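Local coordinates for protein aldo-keto reductase AKR2E4 (Bombyx mori, PDB 3WCZ) that is an NADP-dependent reductase, inactive with NADH, that has high activity toward 3-dehydroecdysone and may take part in regulating molting, at residues Leu21-Gly26 with Tyr58-Gln63; Ala40-Ile45 with Ile68-Ala73; Ile178-Val183 with Met204-Phe209. One frame throughout, in Å; residues are numbered along the deposited sequence.

Contact 1 (Leu21-Gly26 with Tyr58-Gln63). With NAP (NADP nicotinamide-adenine-dinucleotide phosphate), chain B; CIT (citric acid), chain G.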
# COMPACT_ATOMS: atom_id res chain seq x y z
N LEU A 21 7.02 -0.98 -3.68
CA LEU A 21 6.77 -2.25 -4.37
C LEU A 21 5.66 -3.03 -3.67
O LEU A 21 5.77 -3.31 -2.48
CB LEU A 21 8.02 -3.10 -4.42
CG LEU A 21 7.82 -4.46 -5.12
CD1 LEU A 21 7.66 -4.30 -6.64
CD2 LEU A 21 8.94 -5.42 -4.82
N GLY A 22 4.62 -3.38 -4.40
CA GLY A 22 3.61 -4.26 -3.85
C GLY A 22 4.01 -5.72 -3.89
O GLY A 22 4.59 -6.19 -4.87
N THR A 23 3.71 -6.43 -2.80
CA THR A 23 4.01 -7.86 -2.70
C THR A 23 2.78 -8.68 -2.38
O THR A 23 2.90 -9.86 -2.01
CB THR A 23 5.14 -8.15 -1.70
OG1 THR A 23 4.72 -7.86 -0.35
CG2 THR A 23 6.41 -7.34 -2.03
N GLY A 24 1.60 -8.12 -2.54
CA GLY A 24 0.39 -8.93 -2.48
C GLY A 24 0.33 -9.82 -3.70
O GLY A 24 0.91 -9.52 -4.77
N ARG A 25 -0.38 -10.94 -3.56
CA ARG A 25 -0.38 -11.98 -4.57
C ARG A 25 -1.71 -12.11 -5.31
O ARG A 25 -1.92 -13.10 -6.03
CB ARG A 25 -0.08 -13.33 -3.92
CG ARG A 25 1.16 -13.33 -3.06
CD ARG A 25 2.35 -13.09 -3.91
NE ARG A 25 2.67 -14.25 -4.74
CZ ARG A 25 3.21 -14.18 -5.96
NH1 ARG A 25 3.48 -12.98 -6.55
NH2 ARG A 25 3.45 -15.32 -6.61
N GLY A 26 -2.60 -11.14 -5.16
CA GLY A 26 -3.89 -11.19 -5.83
C GLY A 26 -3.81 -11.36 -7.34
O GLY A 26 -4.68 -11.97 -7.95
N TYR A 58 -0.33 -12.00 3.44
CA TYR A 58 0.17 -12.40 2.14
C TYR A 58 0.98 -13.68 2.18
O TYR A 58 1.24 -14.28 1.14
CB TYR A 58 1.01 -11.30 1.47
CG TYR A 58 0.35 -9.96 1.33
CD1 TYR A 58 -1.00 -9.83 1.38
CD2 TYR A 58 1.12 -8.82 1.05
CE1 TYR A 58 -1.60 -8.58 1.26
CE2 TYR A 58 0.54 -7.58 0.93
CZ TYR A 58 -0.81 -7.45 1.03
OH TYR A 58 -1.39 -6.20 0.93
N GLN A 59 1.41 -14.06 3.37
CA GLN A 59 2.19 -15.27 3.60
C GLN A 59 3.47 -15.27 2.80
O GLN A 59 4.01 -16.32 2.43
CB GLN A 59 1.38 -16.55 3.30
CG GLN A 59 0.09 -16.67 4.09
CD GLN A 59 0.27 -16.63 5.60
OE1 GLN A 59 -0.62 -16.14 6.30
NE2 GLN A 59 1.39 -17.14 6.12
N ASP A 60 4.00 -14.08 2.53
CA ASP A 60 5.26 -13.95 1.78
C ASP A 60 6.27 -13.04 2.45
O ASP A 60 7.22 -12.62 1.82
CB ASP A 60 5.05 -13.57 0.29
CG ASP A 60 4.44 -12.20 0.08
OD1 ASP A 60 4.31 -11.38 1.02
OD2 ASP A 60 4.14 -11.92 -1.12
N GLU A 61 6.09 -12.76 3.74
CA GLU A 61 7.10 -11.99 4.46
C GLU A 61 8.46 -12.67 4.43
O GLU A 61 9.50 -12.00 4.41
CB GLU A 61 6.66 -11.69 5.91
CG GLU A 61 5.58 -10.60 6.01
CD GLU A 61 4.90 -10.55 7.35
OE1 GLU A 61 4.65 -11.64 7.91
OE2 GLU A 61 4.60 -9.44 7.81
N GLU A 62 8.45 -14.01 4.42
CA GLU A 62 9.71 -14.72 4.36
C GLU A 62 10.46 -14.39 3.07
O GLU A 62 11.68 -14.14 3.09
CB GLU A 62 9.46 -16.23 4.48
CG GLU A 62 10.66 -17.13 4.21
CD GLU A 62 10.33 -18.62 4.36
OE1 GLU A 62 9.17 -18.95 4.71
OE2 GLU A 62 11.23 -19.46 4.14
N GLN A 63 9.75 -14.38 1.95
CA GLN A 63 10.34 -14.07 0.65
C GLN A 63 10.82 -12.61 0.61
O GLN A 63 11.90 -12.30 0.10
CB GLN A 63 9.35 -14.29 -0.48
CG GLN A 63 9.15 -15.75 -0.86
CD GLN A 63 8.56 -16.58 0.25
OE1 GLN A 63 7.63 -16.17 0.94
NE2 GLN A 63 9.10 -17.79 0.43
PA NAP B . -1.54 -3.66 -9.02
O1A NAP B . -0.21 -3.14 -8.67
O2A NAP B . -2.75 -2.86 -9.00
O5B NAP B . -1.55 -4.49 -10.34
C5B NAP B . -0.59 -5.47 -10.59
C4B NAP B . -0.69 -6.10 -11.97
O4B NAP B . -0.26 -5.14 -12.96
C3B NAP B . 0.10 -7.33 -12.20
O3B NAP B . -0.68 -8.17 -13.02
C2B NAP B . 1.29 -6.85 -12.87
O2B NAP B . 1.94 -7.82 -13.66
C1B NAP B . 0.77 -5.71 -13.72
N9A NAP B . 1.70 -4.64 -14.01
C8A NAP B . 2.58 -4.10 -13.13
N7A NAP B . 3.20 -3.06 -13.66
C5A NAP B . 2.73 -2.90 -14.93
C6A NAP B . 3.00 -1.99 -15.96
N6A NAP B . 3.95 -0.97 -15.87
N1A NAP B . 2.32 -2.16 -17.11
C2A NAP B . 1.42 -3.12 -17.24
N3A NAP B . 1.11 -4.01 -16.28
C4A NAP B . 1.77 -3.88 -15.11
O3 NAP B . -1.77 -4.92 -8.02
PN NAP B . -2.34 -5.23 -6.56
O1N NAP B . -1.53 -6.37 -6.08
O2N NAP B . -3.82 -5.37 -6.67
O5D NAP B . -2.07 -3.93 -5.68
C5D NAP B . -0.77 -3.49 -5.44
C4D NAP B . -0.26 -3.69 -4.01
O4D NAP B . -1.02 -2.94 -3.08
C3D NAP B . -0.36 -5.09 -3.50
O3D NAP B . 0.58 -5.96 -4.10
C2D NAP B . -0.21 -4.89 -2.07
O2D NAP B . 1.12 -4.61 -1.75
C1D NAP B . -1.09 -3.68 -1.85
N1N NAP B . -2.50 -3.90 -1.52
C2N NAP B . -2.95 -3.66 -0.28
C3N NAP B . -4.28 -3.84 0.03
C7N NAP B . -4.69 -3.51 1.41
O7N NAP B . -4.04 -2.72 2.14
N7N NAP B . -5.90 -3.98 1.80
C4N NAP B . -5.18 -4.35 -0.92
C5N NAP B . -4.71 -4.58 -2.22
C6N NAP B . -3.37 -4.34 -2.47
P2B NAP B . 3.50 -8.17 -13.48
O1X NAP B . 3.71 -9.32 -14.49
O2X NAP B . 4.28 -6.99 -13.86
O3X NAP B . 3.69 -8.61 -12.05
C1 CIT G . -2.56 -11.64 -0.90
O1 CIT G . -3.17 -12.20 0.07
O2 CIT G . -1.53 -12.16 -1.39
C2 CIT G . -3.02 -10.33 -1.48
C3 CIT G . -4.40 -9.84 -1.04
O7 CIT G . -4.49 -9.82 0.41
C4 CIT G . -4.72 -8.41 -1.49
C5 CIT G . -3.61 -7.46 -1.14
O3 CIT G . -3.67 -6.88 -0.03
O4 CIT G . -2.66 -7.29 -1.96
C6 CIT G . -5.45 -10.76 -1.64
O5 CIT G . -6.40 -11.18 -0.93
O6 CIT G . -5.36 -11.07 -2.87
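Gly24 packs on Tyr58 through a CH-pi contact: Gly24 CA stands 3.7 Å from the ring centroid, over one face and shifted toward the rim. Tyr58 CG lies anti to its carbonyl carbon (chi1 -55°), beside the backbone N; the bond to CB already heads toward the loop after strand 21-22.

The polar contacts centre on Asp60. Its OD2 comes within 2.6 Å of Thr23 O, so close for two oxygens that the acid probably holds a proton. Arg25 CD packs against the same OD2 at 3.5 Å, while the guanidinium turns off to a salt bridge with Glu36. Thr23 OG1 bonds to Asp53 O.

Two bound molecules complete the site: NADP and a citrate probably from the crystallisation liquor. Gly24 N donates to O3D of NADP at 2.9 Å, Arg25 N donates to citrate O2, and Tyr58 OH donates to citrate O3 at 2.6 Å and also bonds Lys87 NZ. A phenylalanine here would probably leave citrate O3 and Lys87 NZ without their hydroxyl partner. Citrate O3 also lies 3.1 Å from nicotinamide C4N, where a substrate carbonyl oxygen could stand, consistent with the proton-donor role inferred for Tyr58 by similarity.

Contact 2 (Ala40-Ile45 with Ile68-Ala73)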
# COMPACT_ATOMS: atom_id res chain seq x y z
N ALA A 40 11.56 -10.24 -7.00
CA ALA A 40 11.00 -8.92 -7.28
C ALA A 40 11.52 -7.88 -6.30
O ALA A 40 11.84 -6.76 -6.68
CB ALA A 40 9.50 -8.97 -7.22
N VAL A 41 11.56 -8.24 -5.02
CA VAL A 41 12.10 -7.33 -4.00
C VAL A 41 13.54 -6.97 -4.31
O VAL A 41 13.94 -5.79 -4.25
CB VAL A 41 11.95 -7.93 -2.59
CG1 VAL A 41 12.80 -7.18 -1.56
CG2 VAL A 41 10.49 -7.90 -2.20
N TYR A 42 14.34 -7.97 -4.65
CA TYR A 42 15.73 -7.71 -5.02
C TYR A 42 15.84 -6.79 -6.24
O TYR A 42 16.56 -5.81 -6.22
CB TYR A 42 16.46 -9.03 -5.28
CG TYR A 42 17.94 -8.83 -5.47
CD1 TYR A 42 18.80 -8.86 -4.39
CD2 TYR A 42 18.46 -8.54 -6.73
CE1 TYR A 42 20.16 -8.64 -4.55
CE2 TYR A 42 19.81 -8.32 -6.90
CZ TYR A 42 20.65 -8.39 -5.80
OH TYR A 42 22.01 -8.18 -5.95
N TRP A 43 15.11 -7.12 -7.30
CA TRP A 43 15.15 -6.31 -8.50
C TRP A 43 14.69 -4.86 -8.23
O TRP A 43 15.22 -3.91 -8.80
CB TRP A 43 14.25 -6.92 -9.57
CG TRP A 43 14.88 -8.01 -10.37
CD1 TRP A 43 16.21 -8.20 -10.58
CD2 TRP A 43 14.18 -9.02 -11.11
NE1 TRP A 43 16.39 -9.28 -11.43
CE2 TRP A 43 15.17 -9.80 -11.76
CE3 TRP A 43 12.84 -9.36 -11.27
CZ2 TRP A 43 14.85 -10.90 -12.56
CZ3 TRP A 43 12.52 -10.45 -12.09
CH2 TRP A 43 13.52 -11.20 -12.71
N ALA A 44 13.66 -4.71 -7.40
CA ALA A 44 13.15 -3.39 -7.08
C ALA A 44 14.23 -2.57 -6.39
O ALA A 44 14.50 -1.44 -6.78
CB ALA A 44 11.91 -3.48 -6.22
N ILE A 45 14.86 -3.14 -5.38
CA ILE A 45 15.92 -2.41 -4.70
C ILE A 45 17.06 -2.07 -5.66
O ILE A 45 17.58 -0.97 -5.64
CB ILE A 45 16.41 -3.20 -3.47
CG1 ILE A 45 15.27 -3.33 -2.44
CG2 ILE A 45 17.65 -2.55 -2.85
CD1 ILE A 45 15.55 -4.30 -1.31
N ILE A 68 15.35 -8.75 0.79
CA ILE A 68 16.02 -7.69 1.54
C ILE A 68 17.40 -8.15 1.98
O ILE A 68 18.38 -7.42 1.84
CB ILE A 68 15.21 -7.26 2.75
CG1 ILE A 68 13.94 -6.52 2.29
CG2 ILE A 68 16.04 -6.43 3.72
CD1 ILE A 68 12.96 -6.24 3.37
N ALA A 69 17.47 -9.36 2.51
CA ALA A 69 18.75 -9.86 3.02
C ALA A 69 19.77 -9.96 1.90
O ALA A 69 20.95 -9.64 2.07
CB ALA A 69 18.57 -11.20 3.71
N GLU A 70 19.33 -10.42 0.73
CA GLU A 70 20.23 -10.52 -0.42
C GLU A 70 20.68 -9.14 -0.91
O GLU A 70 21.85 -8.94 -1.24
CB GLU A 70 19.56 -11.30 -1.57
CG GLU A 70 19.45 -12.78 -1.29
CD GLU A 70 18.56 -13.54 -2.26
OE1 GLU A 70 17.80 -12.91 -3.02
OE2 GLU A 70 18.61 -14.80 -2.21
N ALA A 71 19.78 -8.17 -0.91
CA ALA A 71 20.14 -6.82 -1.33
C ALA A 71 21.17 -6.21 -0.37
O ALA A 71 22.09 -5.52 -0.80
CB ALA A 71 18.89 -5.95 -1.41
N ILE A 72 20.98 -6.42 0.93
CA ILE A 72 21.92 -5.93 1.92
C ILE A 72 23.27 -6.65 1.80
O ILE A 72 24.32 -6.00 1.78
CB ILE A 72 21.32 -6.03 3.33
CG1 ILE A 72 20.18 -5.02 3.49
CG2 ILE A 72 22.36 -5.80 4.43
CD1 ILE A 72 19.38 -5.20 4.82
N ALA A 73 23.24 -7.97 1.67
CA ALA A 73 24.47 -8.75 1.61
C ALA A 73 25.27 -8.47 0.35
O ALA A 73 26.50 -8.57 0.37
CB ALA A 73 24.17 -10.24 1.73
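Tyr42 lays the edge of its ring against the backbone of Glu70 and Ala71, where two outer helices of the TIM barrel, 35-46 and 61-73, pack side by side. The axes of the short segments run in roughly the same direction, 40° apart, and approach to 8.7 Å.

From CB, the tyrosine side chain sets out with CG anti to the backbone N (chi1 -172°), and the ring then reaches across to the other helix. CD1 is the first ring atom to touch: it meets Ala71 N at 3.7 Å and Glu70 CB at 3.8 Å. CE1, next along the same rim, rests against the peptide between these residues, with Glu70 C near the ring plane, and also meets Ala71 CA. At the tip, OH passes beyond the segment to a hydrogen bond with Asn74. The Glu70 side chain crosses the tyrosine at about a right angle, and its carboxylate forms a salt bridge with Arg38, so both polar ends are engaged outside the apolar seam.

Deeper in the interface the contacts are carried by aliphatic side chains. Val41 CG1 faces Ile68, lying 3.8 Å from its backbone N and 4.1 Å from its CG1. Val41 also touches Leu21, joining the helix layer to strand 21-22. The small Ala71 lets Ile45 come close: its methyl CB is met by two branches of that side chain, CD1 at 3.7 Å and CG2 at 3.9 Å.

Contact 3 (Ile178-Val183 with Met204-Phe209). With NAP (NADP nicotinamide-adenine-dinucleotide phosphate), chain B.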
# COMPACT_ATOMS: atom_id res chain seq x y z
N ILE A 178 -0.48 7.35 7.99
CA ILE A 178 -0.94 6.89 6.68
C ILE A 178 -2.26 6.16 6.82
O ILE A 178 -2.49 5.48 7.80
CB ILE A 178 0.12 5.95 6.06
CG1 ILE A 178 1.17 6.82 5.36
CG2 ILE A 178 -0.51 4.91 5.07
CD1 ILE A 178 2.45 6.15 5.06
N ASN A 179 -3.10 6.32 5.80
CA ASN A 179 -4.23 5.45 5.52
C ASN A 179 -3.98 4.85 4.16
O ASN A 179 -3.89 5.59 3.16
CB ASN A 179 -5.57 6.22 5.60
CG ASN A 179 -6.80 5.31 5.49
OD1 ASN A 179 -6.73 4.11 5.73
ND2 ASN A 179 -7.96 5.92 5.23
N GLN A 180 -3.84 3.52 4.11
CA GLN A 180 -3.61 2.83 2.84
C GLN A 180 -4.94 2.32 2.30
O GLN A 180 -5.61 1.49 2.93
CB GLN A 180 -2.60 1.69 3.03
CG GLN A 180 -2.39 0.86 1.77
CD GLN A 180 -1.34 -0.24 1.80
OE1 GLN A 180 -1.61 -1.34 1.29
NE2 GLN A 180 -0.17 0.02 2.35
N ILE A 181 -5.33 2.86 1.15
CA ILE A 181 -6.66 2.60 0.59
C ILE A 181 -6.54 2.41 -0.93
O ILE A 181 -5.51 2.74 -1.54
CB ILE A 181 -7.65 3.75 0.92
CG1 ILE A 181 -7.10 5.08 0.44
CG2 ILE A 181 -7.92 3.77 2.42
CD1 ILE A 181 -8.11 6.25 0.54
N GLU A 182 -7.59 1.87 -1.53
CA GLU A 182 -7.61 1.64 -2.97
C GLU A 182 -7.81 2.92 -3.74
O GLU A 182 -8.82 3.59 -3.55
CB GLU A 182 -8.73 0.66 -3.32
CG GLU A 182 -8.68 0.31 -4.78
CD GLU A 182 -9.73 -0.67 -5.23
OE1 GLU A 182 -10.19 -1.52 -4.45
OE2 GLU A 182 -10.07 -0.63 -6.42
N VAL A 183 -6.86 3.27 -4.61
CA VAL A 183 -7.02 4.44 -5.47
C VAL A 183 -6.53 4.12 -6.86
O VAL A 183 -5.38 3.69 -7.06
CB VAL A 183 -6.32 5.72 -4.94
CG1 VAL A 183 -6.83 6.93 -5.70
CG2 VAL A 183 -6.54 5.89 -3.44
N MET A 204 -1.49 6.00 1.05
CA MET A 204 -0.89 5.01 0.15
C MET A 204 -2.02 4.45 -0.70
O MET A 204 -3.09 4.14 -0.17
CB MET A 204 -0.19 3.89 0.92
CG MET A 204 1.09 4.32 1.61
SD MET A 204 1.87 2.99 2.60
CE MET A 204 2.56 1.97 1.29
N ALA A 205 -1.80 4.40 -2.02
CA ALA A 205 -2.79 3.94 -2.99
C ALA A 205 -2.49 2.53 -3.45
O ALA A 205 -1.53 2.27 -4.21
CB ALA A 205 -2.78 4.89 -4.21
N TYR A 206 -3.31 1.59 -2.98
CA TYR A 206 -3.20 0.21 -3.41
C TYR A 206 -4.02 -0.08 -4.67
O TYR A 206 -4.87 0.71 -5.05
CB TYR A 206 -3.48 -0.75 -2.25
CG TYR A 206 -4.88 -0.98 -1.77
CD1 TYR A 206 -5.83 -1.63 -2.54
CD2 TYR A 206 -5.21 -0.68 -0.46
CE1 TYR A 206 -7.09 -1.94 -2.03
CE2 TYR A 206 -6.46 -0.97 0.05
CZ TYR A 206 -7.37 -1.63 -0.73
OH TYR A 206 -8.60 -1.97 -0.25
N SER A 207 -3.71 -1.22 -5.28
CA SER A 207 -4.25 -1.62 -6.59
C SER A 207 -4.27 -0.44 -7.55
O SER A 207 -5.29 -0.12 -8.14
CB SER A 207 -5.63 -2.26 -6.45
OG SER A 207 -5.63 -3.42 -5.62
N PRO A 208 -3.12 0.22 -7.69
CA PRO A 208 -3.05 1.46 -8.47
C PRO A 208 -3.38 1.30 -9.96
O PRO A 208 -3.75 2.30 -10.59
CB PRO A 208 -1.61 1.91 -8.30
CG PRO A 208 -0.85 0.65 -8.09
CD PRO A 208 -1.78 -0.18 -7.21
N PHE A 209 -3.26 0.09 -10.52
CA PHE A 209 -3.57 -0.09 -11.93
C PHE A 209 -5.05 -0.35 -12.17
O PHE A 209 -5.49 -0.42 -13.34
CB PHE A 209 -2.70 -1.18 -12.54
CG PHE A 209 -1.23 -0.84 -12.54
CD1 PHE A 209 -0.76 0.29 -13.21
CD2 PHE A 209 -0.32 -1.62 -11.86
CE1 PHE A 209 0.60 0.57 -13.20
CE2 PHE A 209 1.00 -1.36 -11.88
CZ PHE A 209 1.48 -0.27 -12.54
PA NAP B . -1.54 -3.66 -9.02
O1A NAP B . -0.21 -3.14 -8.67
O2A NAP B . -2.75 -2.86 -9.00
O5B NAP B . -1.55 -4.49 -10.34
C5B NAP B . -0.59 -5.47 -10.59
C4B NAP B . -0.69 -6.10 -11.97
O4B NAP B . -0.26 -5.14 -12.96
C3B NAP B . 0.10 -7.33 -12.20
O3B NAP B . -0.68 -8.17 -13.02
C2B NAP B . 1.29 -6.85 -12.87
O2B NAP B . 1.94 -7.82 -13.66
C1B NAP B . 0.77 -5.71 -13.72
N9A NAP B . 1.70 -4.64 -14.01
C8A NAP B . 2.58 -4.10 -13.13
N7A NAP B . 3.20 -3.06 -13.66
C5A NAP B . 2.73 -2.90 -14.93
C6A NAP B . 3.00 -1.99 -15.96
N6A NAP B . 3.95 -0.97 -15.87
N1A NAP B . 2.32 -2.16 -17.11
C2A NAP B . 1.42 -3.12 -17.24
N3A NAP B . 1.11 -4.01 -16.28
C4A NAP B . 1.77 -3.88 -15.11
O3 NAP B . -1.77 -4.92 -8.02
PN NAP B . -2.34 -5.23 -6.56
O1N NAP B . -1.53 -6.37 -6.08
O2N NAP B . -3.82 -5.37 -6.67
O5D NAP B . -2.07 -3.93 -5.68
C5D NAP B . -0.77 -3.49 -5.44
C4D NAP B . -0.26 -3.69 -4.01
O4D NAP B . -1.02 -2.94 -3.08
C3D NAP B . -0.36 -5.09 -3.50
O3D NAP B . 0.58 -5.96 -4.10
C2D NAP B . -0.21 -4.89 -2.07
O2D NAP B . 1.12 -4.61 -1.75
C1D NAP B . -1.09 -3.68 -1.85
N1N NAP B . -2.50 -3.90 -1.52
C2N NAP B . -2.95 -3.66 -0.28
C3N NAP B . -4.28 -3.84 0.03
C7N NAP B . -4.69 -3.51 1.41
O7N NAP B . -4.04 -2.72 2.14
N7N NAP B . -5.90 -3.98 1.80
C4N NAP B . -5.18 -4.35 -0.92
C5N NAP B . -4.71 -4.58 -2.22
C6N NAP B . -3.37 -4.34 -2.47
P2B NAP B . 3.50 -8.17 -13.48
O1X NAP B . 3.71 -9.32 -14.49
O2X NAP B . 4.28 -6.99 -13.86
O3X NAP B . 3.69 -8.61 -12.05
O HOH W 1 -9.96 0.98 0.04
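Residues 178-182 and 204-206 run as parallel strands, their segment axes 28° apart, with Gln180 opposite Met204, Ile181 opposite Ala205 and Glu182 opposite Tyr206. Met204 N donates to Asn179 O, Ile181 N to Met204 O at 2.9 Å, Tyr206 N to Ile181 O, and Val183 N to Tyr206 O.

Inside the barrel, Met204 bends at chi3 (74°), bringing CE to 3.5 Å from Gln180 NE2. The same amide makes a weak hydrogen bond to Met204 SD, but its stronger partner is Asp53. Ile178 CG2 packs on Met204 CG. Ala205 CB, on the sheet face it shares with Ile181, meets Val183 CB at 3.7 Å.

The Tyr206 ring is sandwiched. One face lies on the backbone of the neighbouring strand, with Glu182 N over its centre and Ile181 C nearer the rim; the opposite face carries the nicotinamide, whose C4N sits 3.1 Å above the ring plane, over the centre. Packing on both faces would limit turning of the ring. CG lies between the backbone N and carbonyl carbon (chi1 75°), the start of a side chain that swings back toward strand 178-182, where Glu182 CB meets CE1 at 3.3 Å. Asn159 and a water, which accepts from Glu182 N, are bonded to the hydroxyl.

Beyond the strand, Ser207 OG bonds to phosphate oxygen O2N of NADP, Phe209 N makes a weak bond to O2A, and adenine C4A lies over one face of the Phe209 ring, offset toward its rim. A parallel beta-alpha-beta unit ending in a tyrosine stacked on the nicotinamide forms one wall of the cofactor site, a feature of aldo-keto reductase TIM barrels.

Contacts 1 and 2 interlock along the chain, their segments alternating, and both use helix 61-73. They touch where Leu21 and Thr23 of contact 1 pack on helix 35-46, with centres about 14 Å apart. Contact 3 comes later in the sequence, about 16 Å from contact 1 and about 23 Å from contact 2 between centres. Contacts 1 and 3 do not touch each other, yet both reach the eight-stranded parallel sheet, at its first strand and at its sixth and seventh, and both touch the NADP. The cofactor thus brings together parts of one barrel that are far apart in sequence, while contact 2 packs the helices outside the first strands.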